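Local coordinates for protein putative L-alanine-DL-glutamate epimerase (Burkholderia xenovorans, PDB 3GO2) that probably acts as a racemase or epimerase of the mandelate racemase/muconate lactonizing enzyme family and binds magnesium ions, at residues V62-H65 and E66-F69; L95-A98 and K99-L103; P127-R130 and I131-K135; V298-S301 and M302-A305. All blocks are in the same frame, centred on the assembly; numbering follows the deposited sequence.

Contact 1: V62-H65 and E66-F69; sequences VMEH and ERFF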
ATOM      1  N   VAL A  62      31.118   2.553 -35.157  1.00 15.38           N
ATOM      2  CA  VAL A  62      30.281   1.332 -35.155  1.00 15.42           C
ATOM      3  C   VAL A  62      30.337   0.594 -33.825  1.00 16.07           C
ATOM      4  O   VAL A  62      29.392  -0.154 -33.472  1.00 16.66           O
ATOM      5  CB  VAL A  62      30.679   0.358 -36.269  1.00 15.42           C
ATOM      6  CG1 VAL A  62      32.018  -0.309 -35.971  1.00 15.99           C
ATOM      7  CG2 VAL A  62      29.588  -0.696 -36.524  1.00 16.13           C
ATOM      8  N   MET A  63      31.414   0.810 -33.076  1.00 15.23           N
ATOM      9  CA  MET A  63      31.605   0.100 -31.812  1.00 15.20           C
ATOM     10  C   MET A  63      30.746   0.669 -30.681  1.00 14.92           C
ATOM     11  O   MET A  63      30.427  -0.026 -29.713  1.00 14.37           O
ATOM     12  CB  MET A  63      33.076   0.152 -31.405  1.00 15.39           C
ATOM     13  CG  MET A  63      34.056  -0.323 -32.470  1.00 15.27           C
ATOM     14  SD  MET A  63      33.865  -2.069 -33.020  1.00 13.19           S
ATOM     15  CE  MET A  63      34.859  -2.827 -31.818  1.00 19.77           C
ATOM     16  N   GLU A  64      30.322   1.918 -30.821  1.00 14.78           N
ATOM     17  CA  GLU A  64      29.702   2.649 -29.718  1.00 14.08           C
ATOM     18  C   GLU A  64      28.171   2.563 -29.791  1.00 14.00           C
ATOM     19  O   GLU A  64      27.459   3.560 -29.978  1.00 13.46           O
ATOM     20  CB  GLU A  64      30.206   4.104 -29.716  1.00 14.82           C
ATOM     21  CG  GLU A  64      31.692   4.182 -29.364  1.00 15.99           C
ATOM     22  CD  GLU A  64      32.330   5.549 -29.425  1.00 19.38           C
ATOM     23  OE1 GLU A  64      31.630   6.550 -29.592  1.00 19.47           O
ATOM     24  OE2 GLU A  64      33.577   5.585 -29.315  1.00 19.78           O
ATOM     25  N   HIS A  65      27.650   1.360 -29.635  1.00 13.58           N
ATOM     26  CA  HIS A  65      26.210   1.184 -29.804  1.00 13.20           C
ATOM     27  C   HIS A  65      25.407   1.782 -28.662  1.00 14.53           C
ATOM     28  O   HIS A  65      24.339   2.367 -28.904  1.00 13.96           O
ATOM     29  CB  HIS A  65      25.809  -0.268 -30.133  1.00 13.32           C
ATOM     30  CG  HIS A  65      26.236  -1.303 -29.123  1.00 13.56           C
ATOM     31  ND1 HIS A  65      25.478  -1.617 -28.019  1.00 14.39           N
ATOM     32  CD2 HIS A  65      27.327  -2.107 -29.075  1.00 13.26           C
ATOM     33  CE1 HIS A  65      26.076  -2.585 -27.343  1.00 15.29           C
ATOM     34  NE2 HIS A  65      27.198  -2.912 -27.962  1.00 14.45           N
ATOM     35  N   GLU A  66      25.896   1.698 -27.431  1.00 13.90           N
ATOM     36  CA  GLU A  66      25.136   2.297 -26.337  1.00 15.72           C
ATOM     37  C   GLU A  66      25.185   3.829 -26.394  1.00 14.60           C
ATOM     38  O   GLU A  66      24.240   4.502 -25.967  1.00 15.20           O
ATOM     39  CB  GLU A  66      25.609   1.746 -25.005  1.00 16.62           C
ATOM     40  CG  GLU A  66      24.769   2.152 -23.885  1.00 21.58           C
ATOM     41  CD  GLU A  66      23.444   1.408 -23.741  1.00 20.42           C
ATOM     42  OE1 GLU A  66      22.862   0.746 -24.654  1.00 15.78           O
ATOM     43  OE2 GLU A  66      22.930   1.572 -22.630  1.00 21.20           O
ATOM     44  N   ARG A  67      26.254   4.386 -26.958  1.00 14.42           N
ATOM     45  CA  ARG A  67      26.270   5.832 -27.239  1.00 14.41           C
ATOM     46  C   ARG A  67      25.143   6.199 -28.211  1.00 14.25           C
ATOM     47  O   ARG A  67      24.396   7.177 -27.994  1.00 13.83           O
ATOM     48  CB  ARG A  67      27.614   6.268 -27.834  1.00 13.36           C
ATOM     49  CG  ARG A  67      27.754   7.776 -28.043  1.00 17.07           C
ATOM     50  CD  ARG A  67      28.648   8.071 -29.259  1.00 18.31           C
ATOM     51  NE  ARG A  67      28.042   7.588 -30.500  1.00 19.18           N
ATOM     52  CZ  ARG A  67      27.004   8.141 -31.120  1.00 19.86           C
ATOM     53  NH1 ARG A  67      26.441   9.268 -30.669  1.00 20.27           N
ATOM     54  NH2 ARG A  67      26.523   7.584 -32.217  1.00 21.35           N
ATOM     55  N   PHE A  68      25.036   5.459 -29.309  1.00 14.34           N
ATOM     56  CA  PHE A  68      23.945   5.699 -30.279  1.00 14.45           C
ATOM     57  C   PHE A  68      22.578   5.594 -29.572  1.00 14.23           C
ATOM     58  O   PHE A  68      21.695   6.426 -29.773  1.00 13.68           O
ATOM     59  CB  PHE A  68      23.986   4.747 -31.479  1.00 15.95           C
ATOM     60  CG  PHE A  68      22.660   4.664 -32.213  1.00 17.48           C
ATOM     61  CD1 PHE A  68      22.259   5.679 -33.043  1.00 20.36           C
ATOM     62  CD2 PHE A  68      21.784   3.629 -31.957  1.00 20.15           C
ATOM     63  CE1 PHE A  68      21.020   5.647 -33.678  1.00 19.18           C
ATOM     64  CE2 PHE A  68      20.524   3.579 -32.588  1.00 21.57           C
ATOM     65  CZ  PHE A  68      20.154   4.602 -33.444  1.00 21.01           C
ATOM     66  N   PHE A  69      22.402   4.551 -28.779  1.00 12.95           N
ATOM     67  CA  PHE A  69      21.129   4.367 -28.107  1.00 13.05           C
ATOM     68  C   PHE A  69      20.818   5.565 -27.212  1.00 12.95           C
ATOM     69  O   PHE A  69      19.700   6.104 -27.222  1.00 12.83           O
ATOM     70  CB  PHE A  69      21.100   3.069 -27.291  1.00 13.37           C
ATOM     71  CG  PHE A  69      19.791   2.874 -26.595  1.00 13.34           C
ATOM     72  CD1 PHE A  69      18.704   2.335 -27.267  1.00 13.53           C
ATOM     73  CD2 PHE A  69      19.634   3.278 -25.293  1.00 13.87           C
ATOM     74  CE1 PHE A  69      17.482   2.209 -26.619  1.00 13.54           C
ATOM     75  CE2 PHE A  69      18.409   3.189 -24.667  1.00 13.96           C
ATOM     76  CZ  PHE A  69      17.342   2.636 -25.328  1.00 13.93           C
TER
HETATM   77  O   HOH W   1      27.989   5.156 -32.259  1.00 18.18           O
HETATM   78  O   HOH W   2      23.180  -0.282 -27.185  1.00 14.84           O
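H65, E64 and E66 carry the first turn of helix 65-76, and the backbone bonds of that turn start from E64 at the N-cap. F68 N donates to E64 O at 3.2 Å, and F69 N donates to H65 O at 2.9 Å. The H65 side chain heads away from the turn, with CG between the backbone N and the carbonyl carbon (chi1 58°); only CB and the near part of its ring lie beside E66 N. A water in the plane of the ring, at its edge, is hydrogen-bonded to H65 ND1 and to E66 OE1, both at 2.8 Å, linking neighbouring side chains that do not meet directly. The E66 carboxylate is also gripped from helix 298-310, by a salt bridge to K303 and a hydrogen bond from Q300. On another side of the turn E64 and R67 approach obliquely, their carboxylate and guanidinium planes 56° apart. E64 OE1 lies at the edge of the guanidinium, 3.8 Å from R67 NE, a long salt bridge. A second water makes a separate bridge, donating to E64 O and accepting from R67 NH2, each at 2.8 Å. Both charges have stronger partners elsewhere: E64 OE2 pairs with K114 of the second subunit, and R67 NH1 with E71. The chemistry therefore implies a helix start whose two carboxylates find their strongest partners beyond the turn, E66 in the barrel domain and E64 on a neighbouring subunit, while water fills in the local links.

Contact 2: L95-A98 and K99-L103; sequences LLDA and KAKTL
K99 opens the last turns of helix 82-103 with its N bonded to L95 O at 2.9 Å, while its fully extended side chain leads away from this turn. There K99 NZ meets E109 of the second subunit in a salt bridge and the main-chain oxygen of M63 in a hydrogen bond. A100 follows, its N held by L96 O at 2.9 Å and its CB beside that same oxygen. K101 N bonds to D97 O, and the lysine chain then runs back over this carbonyl, CG 3.3 Å from D97 O. With CG beside the backbone N (chi1 -77°) and the rest extended, K101 NZ reaches D97 OD2 at 2.8 Å. This i to i+4 salt bridge meets the syn side of the carboxylate, 32° out of its plane. T102 puts two donors on one acceptor: T102 OG1 at 2.8 Å and T102 N at 2.9 Å reach A98 O from opposite faces of its carbonyl plane. W34 and W375 give backbone N-H groups to the D97 carboxylate, and D378 and the V32 carbonyl share K101 NZ. The ion pair, with its aspartate buried, is thus part of a wider polar network, which probably favours the charged form of both groups.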
ATOM      1  N   LEU A  95      23.892  -2.580 -35.600  1.00 12.80           N
ATOM      2  CA  LEU A  95      25.163  -2.185 -34.956  1.00 12.20           C
ATOM      3  C   LEU A  95      25.808  -3.402 -34.293  1.00 12.25           C
ATOM      4  O   LEU A  95      27.023  -3.616 -34.406  1.00 13.12           O
ATOM      5  CB  LEU A  95      24.937  -1.064 -33.949  1.00 11.84           C
ATOM      6  CG  LEU A  95      24.784   0.361 -34.455  1.00 11.99           C
ATOM      7  CD1 LEU A  95      24.251   1.307 -33.385  1.00 12.18           C
ATOM      8  CD2 LEU A  95      26.142   0.860 -34.945  1.00 12.78           C
ATOM      9  N   LEU A  96      25.016  -4.206 -33.593  1.00 12.43           N
ATOM     10  CA  LEU A  96      25.585  -5.372 -32.914  1.00 13.02           C
ATOM     11  C   LEU A  96      26.172  -6.354 -33.919  1.00 12.71           C
ATOM     12  O   LEU A  96      27.280  -6.867 -33.725  1.00 13.41           O
ATOM     13  CB  LEU A  96      24.538  -6.065 -32.050  1.00 12.99           C
ATOM     14  CG  LEU A  96      24.097  -5.317 -30.799  1.00 13.35           C
ATOM     15  CD1 LEU A  96      22.825  -5.991 -30.256  1.00 14.94           C
ATOM     16  CD2 LEU A  96      25.224  -5.267 -29.731  1.00 14.18           C
ATOM     17  N   ASP A  97      25.440  -6.614 -34.998  1.00 12.97           N
ATOM     18  CA  ASP A  97      25.933  -7.512 -36.039  1.00 12.74           C
ATOM     19  C   ASP A  97      27.295  -7.015 -36.573  1.00 13.06           C
ATOM     20  O   ASP A  97      28.269  -7.789 -36.751  1.00 13.65           O
ATOM     21  CB  ASP A  97      24.936  -7.587 -37.184  1.00 12.35           C
ATOM     22  CG  ASP A  97      25.215  -8.727 -38.138  1.00 14.05           C
ATOM     23  OD1 ASP A  97      25.670  -9.804 -37.684  1.00 14.06           O
ATOM     24  OD2 ASP A  97      24.961  -8.543 -39.358  1.00 15.30           O
ATOM     25  N   ALA A  98      27.352  -5.718 -36.879  1.00 13.16           N
ATOM     26  CA  ALA A  98      28.568  -5.122 -37.447  1.00 13.84           C
ATOM     27  C   ALA A  98      29.743  -5.178 -36.462  1.00 14.23           C
ATOM     28  O   ALA A  98      30.888  -5.454 -36.839  1.00 13.84           O
ATOM     29  CB  ALA A  98      28.300  -3.693 -37.911  1.00 13.84           C
ATOM     30  N   LYS A  99      29.458  -4.932 -35.194  1.00 14.15           N
ATOM     31  CA  LYS A  99      30.468  -5.006 -34.163  1.00 14.36           C
ATOM     32  C   LYS A  99      30.995  -6.424 -33.986  1.00 14.00           C
ATOM     33  O   LYS A  99      32.210  -6.630 -33.924  1.00 14.46           O
ATOM     34  CB  LYS A  99      29.923  -4.483 -32.848  1.00 14.32           C
ATOM     35  CG  LYS A  99      30.958  -4.470 -31.728  1.00 13.75           C
ATOM     36  CD  LYS A  99      30.476  -3.676 -30.517  1.00 13.03           C
ATOM     37  CE  LYS A  99      31.556  -3.469 -29.480  1.00 12.76           C
ATOM     38  NZ  LYS A  99      31.232  -2.525 -28.338  1.00 13.68           N
ATOM     39  N   ALA A 100      30.093  -7.393 -33.902  1.00 13.55           N
ATOM     40  CA  ALA A 100      30.495  -8.776 -33.778  1.00 14.30           C
ATOM     41  C   ALA A 100      31.315  -9.214 -34.997  1.00 13.82           C
ATOM     42  O   ALA A 100      32.339  -9.856 -34.843  1.00 14.39           O
ATOM     43  CB  ALA A 100      29.273  -9.691 -33.598  1.00 14.06           C
ATOM     44  N   LYS A 101      30.885  -8.840 -36.198  1.00 13.73           N
ATOM     45  CA  LYS A 101      31.660  -9.180 -37.411  1.00 13.83           C
ATOM     46  C   LYS A 101      33.044  -8.529 -37.383  1.00 15.00           C
ATOM     47  O   LYS A 101      34.068  -9.141 -37.804  1.00 15.51           O
ATOM     48  CB  LYS A 101      30.870  -8.792 -38.665  1.00 13.61           C
ATOM     49  CG  LYS A 101      29.752  -9.796 -38.982  1.00 13.80           C
ATOM     50  CD  LYS A 101      28.749  -9.212 -39.974  1.00 13.49           C
ATOM     51  CE  LYS A 101      27.780 -10.241 -40.423  1.00 14.42           C
ATOM     52  NZ  LYS A 101      26.684  -9.663 -41.293  1.00 14.54           N
ATOM     53  N   THR A 102      33.105  -7.296 -36.902  1.00 14.68           N
ATOM     54  CA  THR A 102      34.395  -6.577 -36.815  1.00 15.42           C
ATOM     55  C   THR A 102      35.350  -7.328 -35.899  1.00 16.00           C
ATOM     56  O   THR A 102      36.571  -7.419 -36.188  1.00 16.12           O
ATOM     57  CB  THR A 102      34.203  -5.127 -36.329  1.00 16.01           C
ATOM     58  OG1 THR A 102      33.421  -4.397 -37.283  1.00 15.88           O
ATOM     59  CG2 THR A 102      35.516  -4.422 -36.149  1.00 16.47           C
ATOM     60  N   LEU A 103      34.818  -7.877 -34.811  1.00 15.34           N
ATOM     61  CA  LEU A 103      35.620  -8.665 -33.842  1.00 16.70           C
ATOM     62  C   LEU A 103      35.692 -10.167 -34.131  1.00 16.60           C
ATOM     63  O   LEU A 103      36.364 -10.923 -33.394  1.00 16.49           O
ATOM     64  CB  LEU A 103      35.094  -8.417 -32.422  1.00 16.04           C
ATOM     65  CG  LEU A 103      35.125  -6.982 -31.923  1.00 16.66           C
ATOM     66  CD1 LEU A 103      34.413  -6.871 -30.561  1.00 16.45           C
ATOM     67  CD2 LEU A 103      36.598  -6.481 -31.838  1.00 20.17           C
TER
HETATM   68  O   HOH W   3      24.397 -11.669 -39.617  1.00 17.35           O

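Contact 3: P127-R130 and I131-K135; sequences PTWR and INHPK
T128 O is gripped by two backbone donors, N132 N at 2.8 Å and, weakly, I131 N at 3.3 Å. I131 N has its main partner in P127 O, 2.9 Å away, and N132 also packs its CB against T128 O. The side chains of T128 and N132 run alongside each other, with T128 CG2 3.5 Å from N132 ND2. The T128 hydroxyl is hydrogen-bonded to N165, a residue that binds fumarate. P127 and I131 likewise lie side by side, P127 CG meeting I131 CD1 at 4.0 Å. H133 leaves the helix after its N bonds to W129 O, and its CG is set beside the backbone N (chi1 -52°). That places the imidazole edge toward the face of the W129 six-membered ring in an offset edge-to-face pair, with centroids 5.4 Å apart and planes at 69°. H133 CD2 makes the closest approach, 3.8 Å from W129 CE3. W129 also stacks on H125, while R130 is salt-bridged to D347 and E153. This is a single short helical turn with P127, preceded by a cis peptide bond, at the N-cap position; it is consistent with a second shell behind the fumarate and 2-oxoglutarate site, through T128 to N165 and W129 to H125.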
ATOM      1  N   PRO A 127      -2.171 -24.273 -35.454  1.00 17.71           N
ATOM      2  CA  PRO A 127      -2.244 -24.228 -36.930  1.00 17.43           C
ATOM      3  C   PRO A 127      -2.620 -22.871 -37.544  1.00 17.50           C
ATOM      4  O   PRO A 127      -3.085 -22.781 -38.695  1.00 16.38           O
ATOM      5  CB  PRO A 127      -3.333 -25.274 -37.233  1.00 17.82           C
ATOM      6  CG  PRO A 127      -4.211 -25.266 -35.987  1.00 18.57           C
ATOM      7  CD  PRO A 127      -3.486 -24.609 -34.863  1.00 17.36           C
ATOM      8  N   THR A 128      -2.399 -21.798 -36.787  1.00 17.44           N
ATOM      9  CA  THR A 128      -2.827 -20.475 -37.194  1.00 16.91           C
ATOM     10  C   THR A 128      -2.433 -20.054 -38.616  1.00 17.62           C
ATOM     11  O   THR A 128      -3.276 -19.548 -39.361  1.00 18.82           O
ATOM     12  CB  THR A 128      -2.298 -19.466 -36.174  1.00 16.30           C
ATOM     13  OG1 THR A 128      -2.658 -19.904 -34.869  1.00 17.23           O
ATOM     14  CG2 THR A 128      -2.783 -18.065 -36.441  1.00 16.19           C
ATOM     15  N   TRP A 129      -1.165 -20.257 -38.976  1.00 17.85           N
ATOM     16  CA  TRP A 129      -0.668 -19.945 -40.307  1.00 18.72           C
ATOM     17  C   TRP A 129      -1.338 -20.779 -41.403  1.00 17.96           C
ATOM     18  O   TRP A 129      -1.668 -20.245 -42.441  1.00 18.90           O
ATOM     19  CB  TRP A 129       0.849 -20.124 -40.360  1.00 19.46           C
ATOM     20  CG  TRP A 129       1.695 -18.951 -39.906  1.00 19.81           C
ATOM     21  CD1 TRP A 129       3.060 -18.885 -39.963  1.00 23.06           C
ATOM     22  CD2 TRP A 129       1.265 -17.702 -39.335  1.00 20.44           C
ATOM     23  NE1 TRP A 129       3.502 -17.688 -39.463  1.00 20.77           N
ATOM     24  CE2 TRP A 129       2.424 -16.947 -39.069  1.00 21.34           C
ATOM     25  CE3 TRP A 129       0.021 -17.165 -38.996  1.00 21.61           C
ATOM     26  CZ2 TRP A 129       2.383 -15.678 -38.480  1.00 21.23           C
ATOM     27  CZ3 TRP A 129      -0.024 -15.901 -38.437  1.00 21.74           C
ATOM     28  CH2 TRP A 129       1.152 -15.171 -38.179  1.00 22.41           C
ATOM     29  N   ARG A 130      -1.550 -22.068 -41.165  1.00 19.06           N
ATOM     30  CA  ARG A 130      -2.236 -22.906 -42.158  1.00 19.07           C
ATOM     31  C   ARG A 130      -3.708 -22.575 -42.297  1.00 19.46           C
ATOM     32  O   ARG A 130      -4.314 -22.835 -43.328  1.00 19.89           O
ATOM     33  CB  ARG A 130      -2.053 -24.395 -41.839  1.00 18.44           C
ATOM     34  CG  ARG A 130      -0.618 -24.848 -41.999  1.00 19.76           C
ATOM     35  CD  ARG A 130      -0.373 -26.259 -41.519  1.00 18.73           C
ATOM     36  NE  ARG A 130       1.047 -26.567 -41.506  1.00 18.28           N
ATOM     37  CZ  ARG A 130       1.561 -27.791 -41.434  1.00 21.00           C
ATOM     38  NH1 ARG A 130       0.763 -28.855 -41.361  1.00 21.38           N
ATOM     39  NH2 ARG A 130       2.866 -27.949 -41.438  1.00 21.30           N
ATOM     40  N   ILE A 131      -4.312 -22.013 -41.261  1.00 19.11           N
ATOM     41  CA  ILE A 131      -5.704 -21.604 -41.342  1.00 19.66           C
ATOM     42  C   ILE A 131      -5.842 -20.228 -41.987  1.00 20.08           C
ATOM     43  O   ILE A 131      -6.702 -20.012 -42.863  1.00 20.62           O
ATOM     44  CB  ILE A 131      -6.360 -21.547 -39.944  1.00 19.12           C
ATOM     45  CG1 ILE A 131      -6.406 -22.935 -39.289  1.00 18.85           C
ATOM     46  CG2 ILE A 131      -7.755 -20.898 -40.017  1.00 17.98           C
ATOM     47  CD1 ILE A 131      -6.778 -22.876 -37.822  1.00 16.73           C
ATOM     48  N   ASN A 132      -5.005 -19.283 -41.544  1.00 20.13           N
ATOM     49  CA  ASN A 132      -5.133 -17.882 -41.943  1.00 21.30           C
ATOM     50  C   ASN A 132      -4.455 -17.534 -43.266  1.00 22.48           C
ATOM     51  O   ASN A 132      -4.946 -16.651 -43.992  1.00 22.64           O
ATOM     52  CB  ASN A 132      -4.575 -16.955 -40.851  1.00 21.42           C
ATOM     53  CG  ASN A 132      -5.410 -16.940 -39.590  1.00 21.97           C
ATOM     54  OD1 ASN A 132      -6.516 -17.475 -39.535  1.00 22.01           O
ATOM     55  ND2 ASN A 132      -4.894 -16.275 -38.569  1.00 25.20           N
ATOM     56  N   HIS A 133      -3.349 -18.216 -43.581  1.00 22.71           N
ATOM     57  CA  HIS A 133      -2.568 -17.909 -44.782  1.00 23.51           C
ATOM     58  C   HIS A 133      -2.251 -19.158 -45.614  1.00 24.46           C
ATOM     59  O   HIS A 133      -1.094 -19.425 -45.938  1.00 24.65           O
ATOM     60  CB  HIS A 133      -1.300 -17.145 -44.366  1.00 23.51           C
ATOM     61  CG  HIS A 133      -1.579 -15.964 -43.499  1.00 23.08           C
ATOM     62  ND1 HIS A 133      -2.235 -14.843 -43.964  1.00 22.25           N
ATOM     63  CD2 HIS A 133      -1.303 -15.722 -42.196  1.00 22.41           C
ATOM     64  CE1 HIS A 133      -2.366 -13.972 -42.981  1.00 24.32           C
ATOM     65  NE2 HIS A 133      -1.808 -14.478 -41.897  1.00 23.49           N
ATOM     66  N   PRO A 134      -3.297 -19.941 -45.969  1.00 25.38           N
ATOM     67  CA  PRO A 134      -3.140 -21.197 -46.698  1.00 26.19           C
ATOM     68  C   PRO A 134      -2.511 -21.065 -48.098  1.00 26.88           C
ATOM     69  O   PRO A 134      -1.976 -22.049 -48.616  1.00 27.30           O
ATOM     70  CB  PRO A 134      -4.587 -21.714 -46.818  1.00 25.95           C
ATOM     71  CG  PRO A 134      -5.434 -20.503 -46.730  1.00 26.20           C
ATOM     72  CD  PRO A 134      -4.721 -19.617 -45.751  1.00 25.57           C
ATOM     73  N   LYS A 135      -2.582 -19.867 -48.688  1.00 28.04           N
ATOM     74  CA  LYS A 135      -1.914 -19.587 -49.967  1.00 29.34           C
ATOM     75  C   LYS A 135      -0.400 -19.725 -49.828  1.00 29.29           C
ATOM     76  O   LYS A 135       0.301 -20.004 -50.803  1.00 29.91           O
ATOM     77  CB  LYS A 135      -2.288 -18.182 -50.458  1.00 29.99           C
ATOM     78  CG  LYS A 135      -1.409 -17.594 -51.569  1.00 33.28           C
ATOM     79  CD  LYS A 135      -2.199 -17.051 -52.757  1.00 37.30           C
ATOM     80  CE  LYS A 135      -2.322 -18.111 -53.862  1.00 38.97           C
ATOM     81  NZ  LYS A 135      -3.615 -18.014 -54.637  1.00 41.64           N
TER

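Contact 4: V298-S301 and M302-A305; sequences VWQS and MKIA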
ATOM      1  N   VAL A 298      18.560  -6.114 -29.058  1.00 12.35           N
ATOM      2  CA  VAL A 298      19.028  -7.152 -28.176  1.00 12.04           C
ATOM      3  C   VAL A 298      19.792  -6.633 -26.955  1.00 12.38           C
ATOM      4  O   VAL A 298      19.706  -7.248 -25.886  1.00 12.25           O
ATOM      5  CB  VAL A 298      19.877  -8.208 -28.998  1.00 12.15           C
ATOM      6  CG1 VAL A 298      20.682  -9.122 -28.083  1.00 13.08           C
ATOM      7  CG2 VAL A 298      18.943  -9.001 -29.918  1.00 12.20           C
ATOM      8  N   TRP A 299      20.527  -5.524 -27.080  1.00 12.25           N
ATOM      9  CA  TRP A 299      21.293  -5.025 -25.935  1.00 12.90           C
ATOM     10  C   TRP A 299      20.329  -4.541 -24.877  1.00 12.77           C
ATOM     11  O   TRP A 299      20.479  -4.846 -23.697  1.00 13.65           O
ATOM     12  CB  TRP A 299      22.253  -3.916 -26.356  1.00 13.18           C
ATOM     13  CG  TRP A 299      23.280  -3.603 -25.330  1.00 13.01           C
ATOM     14  CD1 TRP A 299      23.323  -2.520 -24.513  1.00 14.21           C
ATOM     15  CD2 TRP A 299      24.423  -4.401 -25.004  1.00 13.30           C
ATOM     16  NE1 TRP A 299      24.450  -2.582 -23.712  1.00 16.62           N
ATOM     17  CE2 TRP A 299      25.130  -3.732 -24.001  1.00 14.16           C
ATOM     18  CE3 TRP A 299      24.935  -5.598 -25.505  1.00 13.73           C
ATOM     19  CZ2 TRP A 299      26.323  -4.244 -23.463  1.00 12.93           C
ATOM     20  CZ3 TRP A 299      26.103  -6.080 -24.979  1.00 14.90           C
ATOM     21  CH2 TRP A 299      26.777  -5.411 -23.978  1.00 14.72           C
ATOM     22  N   GLN A 300      19.305  -3.807 -25.298  1.00 12.34           N
ATOM     23  CA  GLN A 300      18.281  -3.368 -24.369  1.00 12.31           C
ATOM     24  C   GLN A 300      17.533  -4.573 -23.780  1.00 12.32           C
ATOM     25  O   GLN A 300      17.177  -4.556 -22.601  1.00 12.90           O
ATOM     26  CB  GLN A 300      17.295  -2.412 -25.061  1.00 12.16           C
ATOM     27  CG  GLN A 300      17.918  -1.178 -25.716  1.00 12.86           C
ATOM     28  CD  GLN A 300      18.960  -0.493 -24.860  1.00 13.31           C
ATOM     29  OE1 GLN A 300      18.703  -0.190 -23.694  1.00 13.62           O
ATOM     30  NE2 GLN A 300      20.162  -0.306 -25.407  1.00 11.93           N
ATOM     31  N   SER A 301      17.338  -5.619 -24.582  1.00 11.26           N
ATOM     32  CA  SER A 301      16.636  -6.812 -24.134  1.00 12.21           C
ATOM     33  C   SER A 301      17.417  -7.556 -23.064  1.00 12.86           C
ATOM     34  O   SER A 301      16.804  -8.188 -22.205  1.00 12.44           O
ATOM     35  CB  SER A 301      16.327  -7.739 -25.313  1.00 12.04           C
ATOM     36  OG  SER A 301      15.529  -7.040 -26.235  1.00 11.69           O
ATOM     37  N   MET A 302      18.756  -7.501 -23.105  1.00 12.66           N
ATOM     38  CA  MET A 302      19.555  -8.100 -22.030  1.00 12.38           C
ATOM     39  C   MET A 302      19.273  -7.408 -20.676  1.00 12.73           C
ATOM     40  O   MET A 302      19.184  -8.061 -19.618  1.00 12.41           O
ATOM     41  CB  MET A 302      21.067  -8.064 -22.365  1.00 12.24           C
ATOM     42  CG  MET A 302      21.473  -8.878 -23.586  1.00 13.18           C
ATOM     43  SD  MET A 302      20.972 -10.627 -23.681  1.00  7.99           S
ATOM     44  CE  MET A 302      22.000 -11.229 -22.304  1.00 16.17           C
ATOM     45  N   LYS A 303      19.090  -6.083 -20.713  1.00 12.64           N
ATOM     46  CA  LYS A 303      18.739  -5.318 -19.535  1.00 12.47           C
ATOM     47  C   LYS A 303      17.389  -5.793 -18.940  1.00 11.61           C
ATOM     48  O   LYS A 303      17.263  -6.039 -17.724  1.00 12.35           O
ATOM     49  CB  LYS A 303      18.675  -3.818 -19.869  1.00 11.59           C
ATOM     50  CG  LYS A 303      19.980  -3.194 -20.367  1.00 13.37           C
ATOM     51  CD  LYS A 303      19.772  -1.729 -20.743  1.00 13.46           C
ATOM     52  CE  LYS A 303      21.029  -1.137 -21.339  1.00 15.41           C
ATOM     53  NZ  LYS A 303      20.779   0.297 -21.802  1.00 14.89           N
ATOM     54  N   ILE A 304      16.391  -5.930 -19.813  1.00 11.88           N
ATOM     55  CA  ILE A 304      15.073  -6.409 -19.437  1.00 11.94           C
ATOM     56  C   ILE A 304      15.166  -7.839 -18.871  1.00 11.81           C
ATOM     57  O   ILE A 304      14.555  -8.162 -17.846  1.00 12.76           O
ATOM     58  CB  ILE A 304      14.114  -6.376 -20.620  1.00 12.22           C
ATOM     59  CG1 ILE A 304      13.942  -4.960 -21.149  1.00 12.94           C
ATOM     60  CG2 ILE A 304      12.771  -6.990 -20.245  1.00 13.41           C
ATOM     61  CD1 ILE A 304      13.301  -4.954 -22.564  1.00 13.38           C
ATOM     62  N   ALA A 305      15.948  -8.695 -19.519  1.00 12.23           N
ATOM     63  CA  ALA A 305      16.131 -10.047 -19.004  1.00 12.29           C
ATOM     64  C   ALA A 305      16.723 -10.078 -17.589  1.00 12.54           C
ATOM     65  O   ALA A 305      16.287 -10.855 -16.733  1.00 12.28           O
ATOM     66  CB  ALA A 305      17.000 -10.865 -19.961  1.00 12.56           C
TER
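Helix 298-310 belongs to the C-terminal barrel domain and follows strand 288-291 after a short helical linker; within it, Q300 and K303 form the polar link of the first turns. Their side chains lie alongside each other and point the same way, and K303 NZ donates to Q300 OE1 at 2.9 Å. The C=O...donor angle of 121° is that of a bond coming in from the side of the amide oxygen, with the donor tilted 17° from its carbonyl plane. Q300 bends at chi2 (-44°) while K303 stays extended beyond CG, and the two polar ends meet. K303 CD also passes 3.5 Å from Q300 OE1, so the aliphatic chain lies beside the amide oxygen. On the neighbouring flank K303 CE lies 4.2 Å from W299 CD1, the two side chains crossing at an angle. In the family's barrel, helices such as this one pack outside the parallel strands; here it also faces the N-terminal domain, where E66 is the stronger partner of K303, using OE2 for the amine and OE1 for Q300 NE2. E92 is a second acceptor for Q300 NE2. The backbone ladder runs alongside: M302 N bonds to V298 O at 2.9 Å, I304 N to Q300 O at 3.2 Å, and A305 N to S301 O. M302 CG sits 3.3 Å from V298 O before the chain bends toward helix 323-335, where F332 and A335 receive it. The S301 hydroxyl turns back to the main-chain oxygen of G297.

Overall arrangement
Contacts 1, 2 and 4 form a connected group on one side of the chain's centre, all touching the second subunit. Contacts 1 and 2, centres 11 Å apart, belong to successive helices of the N-terminal domain and pack V62 on A98, H65 on L96 and F68 on L95. Contact 4 brings in the barrel domain, its centre 15 Å from contact 1 and 17 Å from contact 2: E66 OE2 meets K303 NZ at 2.6 Å, H65 packs on W299, and L96 on V298 and the W299 backbone. Contact 3 lies opposite, its centre 40, 36 and 32 Å from contacts 1, 2 and 4, touching none; its W129 side chain is about 9 Å from a bound magnesium ion.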